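PDB 2IY9: subtilase cytotoxin subunit A from Escherichia coli, which cleaves the host endoplasmic reticulum chaperone BiP as the subtilisin-like serine protease subunit of an AB5 toxin, triggering ER stress and cell death. Local coordinates for residues D174-A179 and P214-A219. Numbering follows the deposited sequence.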
loop_
_atom_site.group_PDB
_atom_site.type_symbol
_atom_site.label_atom_id
_atom_site.label_comp_id
_atom_site.label_asym_id
_atom_site.label_seq_id
_atom_site.Cartn_x
_atom_site.Cartn_y
_atom_site.Cartn_z
ATOM N N ASP A 174 5.911 4.625 -14.803
ATOM C CA ASP A 174 5.398 3.277 -15.047
ATOM C C ASP A 174 4.857 2.597 -13.792
ATOM O O ASP A 174 3.899 1.821 -13.867
ATOM C CB ASP A 174 6.444 2.397 -15.744
ATOM C CG ASP A 174 7.800 2.394 -15.035
ATOM O OD1 ASP A 174 7.993 3.138 -14.041
ATOM O OD2 ASP A 174 8.682 1.632 -15.490
ATOM N N ARG A 175 5.450 2.892 -12.643
ATOM C CA ARG A 175 5.086 2.179 -11.408
ATOM C C ARG A 175 4.719 3.134 -10.282
ATOM O O ARG A 175 5.138 4.299 -10.279
ATOM C CB ARG A 175 6.223 1.258 -10.954
ATOM C CG ARG A 175 6.704 0.305 -12.036
ATOM C CD ARG A 175 7.773 -0.669 -11.521
ATOM N NE ARG A 175 8.381 -1.382 -12.638
ATOM C CZ ARG A 175 7.870 -2.473 -13.205
ATOM N NH1 ARG A 175 6.745 -3.007 -12.750
ATOM N NH2 ARG A 175 8.504 -3.044 -14.221
ATOM N N LEU A 176 3.939 2.618 -9.328
ATOM C CA LEU A 176 3.514 3.370 -8.169
ATOM C C LEU A 176 3.926 2.694 -6.883
ATOM O O LEU A 176 3.874 1.470 -6.775
ATOM C CB LEU A 176 1.997 3.542 -8.150
ATOM C CG LEU A 176 1.445 4.492 -9.209
ATOM C CD1 LEU A 176 -0.053 4.360 -9.227
ATOM C CD2 LEU A 176 1.924 5.953 -8.961
ATOM N N ILE A 177 4.312 3.506 -5.907
ATOM C CA ILE A 177 4.614 2.997 -4.572
ATOM C C ILE A 177 3.539 3.480 -3.620
ATOM O O ILE A 177 3.301 4.690 -3.484
ATOM C CB ILE A 177 5.995 3.428 -4.080
ATOM C CG1 ILE A 177 7.077 2.737 -4.923
ATOM C CG2 ILE A 177 6.176 3.083 -2.605
ATOM C CD1 ILE A 177 8.467 3.110 -4.517
ATOM N N VAL A 178 2.872 2.521 -3.001
ATOM C CA VAL A 178 1.855 2.814 -2.010
ATOM C C VAL A 178 2.518 2.620 -0.649
ATOM O O VAL A 178 2.925 1.507 -0.296
ATOM C CB VAL A 178 0.617 1.916 -2.196
ATOM C CG1 VAL A 178 -0.540 2.407 -1.311
ATOM C CG2 VAL A 178 0.190 1.914 -3.669
ATOM N N ALA A 179 2.657 3.730 0.081
ATOM C CA ALA A 179 3.491 3.794 1.285
ATOM C C ALA A 179 2.726 4.264 2.520
ATOM O O ALA A 179 2.112 5.326 2.504
ATOM C CB ALA A 179 4.670 4.704 1.035
ATOM N N PRO A 214 5.819 9.302 -7.774
ATOM C CA PRO A 214 5.244 7.956 -7.873
ATOM C C PRO A 214 4.779 7.357 -6.530
ATOM O O PRO A 214 4.293 6.233 -6.505
ATOM C CB PRO A 214 6.411 7.142 -8.405
ATOM C CG PRO A 214 7.597 7.742 -7.720
ATOM C CD PRO A 214 7.287 9.237 -7.605
ATOM N N VAL A 215 4.931 8.108 -5.440
ATOM C CA VAL A 215 4.530 7.655 -4.099
ATOM C C VAL A 215 3.098 8.122 -3.770
ATOM O O VAL A 215 2.756 9.277 -3.991
ATOM C CB VAL A 215 5.518 8.162 -3.012
ATOM C CG1 VAL A 215 5.132 7.641 -1.601
ATOM C CG2 VAL A 215 6.965 7.749 -3.345
ATOM N N ILE A 216 2.289 7.210 -3.230
ATOM C CA ILE A 216 0.972 7.518 -2.686
ATOM C C ILE A 216 1.019 7.209 -1.190
ATOM O O ILE A 216 1.196 6.054 -0.791
ATOM C CB ILE A 216 -0.152 6.711 -3.389
ATOM C CG1 ILE A 216 -0.225 7.094 -4.873
ATOM C CG2 ILE A 216 -1.508 6.977 -2.722
ATOM C CD1 ILE A 216 -1.114 6.166 -5.699
ATOM N N ARG A 217 0.916 8.261 -0.383
ATOM C CA ARG A 217 1.135 8.192 1.069
ATOM C C ARG A 217 -0.209 8.025 1.751
ATOM O O ARG A 217 -1.097 8.847 1.576
ATOM C CB ARG A 217 1.805 9.482 1.575
ATOM C CG ARG A 217 3.168 9.763 0.943
ATOM C CD ARG A 217 3.496 11.269 0.891
ATOM N NE ARG A 217 4.717 11.468 0.106
ATOM C CZ ARG A 217 4.734 11.617 -1.212
ATOM N NH1 ARG A 217 3.588 11.639 -1.895
ATOM N NH2 ARG A 217 5.890 11.768 -1.849
ATOM N N VAL A 218 -0.345 6.958 2.532
ATOM C CA VAL A 218 -1.643 6.532 3.037
ATOM C C VAL A 218 -1.742 6.654 4.572
ATOM O O VAL A 218 -0.892 6.133 5.298
ATOM C CB VAL A 218 -1.961 5.074 2.581
ATOM C CG1 VAL A 218 -3.313 4.596 3.151
ATOM C CG2 VAL A 218 -1.962 4.958 1.035
ATOM N N ALA A 219 -2.778 7.351 5.039
ATOM C CA ALA A 219 -3.146 7.399 6.469
ATOM C C ALA A 219 -4.337 6.478 6.781
ATOM O O ALA A 219 -5.071 6.076 5.873
ATOM C CB ALA A 219 -3.475 8.827 6.879
#
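Strands 176-179 and 215-219 run parallel, laced by four backbone hydrogen bonds that leave their side chains to interlock on two faces. The bonds alternate in direction: Ile-177 N donates to Pro-214 O, and Ile-177 O returns the grip on Ile-216 N at 2.7 Å; Ala-179 repeats this with Ile-216 O and Val-218 N. Pro-214, lacking an N-H, suits the strand entry; its ring packs at CB on Arg-175 O and on Met-169 of helix 160-172.

On one face, bumps fall on a diagonal. Leu-176 CD1 meets Ile-216 CD1 at 4.1 Å, against helix 294-304; two residues further along, Val-178 CG1, anti to its backbone N (chi1 -170°), crosses obliquely against Val-218 CG2 at 3.7 Å, against helix 271-288. On the other face, small Ala-179 leaves a hollow that Val-215 CG1 fills, 4.0 Å from Ala-179 CB, while Ile-177 and Val-215 both reach Leu-166 of helix 160-172. Arg-217 turns one guanidinium face to Val-215 CB, off toward its rim; salt bridges to Asp-213 and Asp-248 probably offset its buried charge. Val-218's side chain lies about 9 Å from that of Ser-272, the inferred charge-relay serine on helix 271-288. These adjacent strands belong to a β-α-β unit (176-180, 207-211, 215-221) in the seven-stranded parallel sheet, order 2-3-1-4-5-6-7, of the subtilase fold.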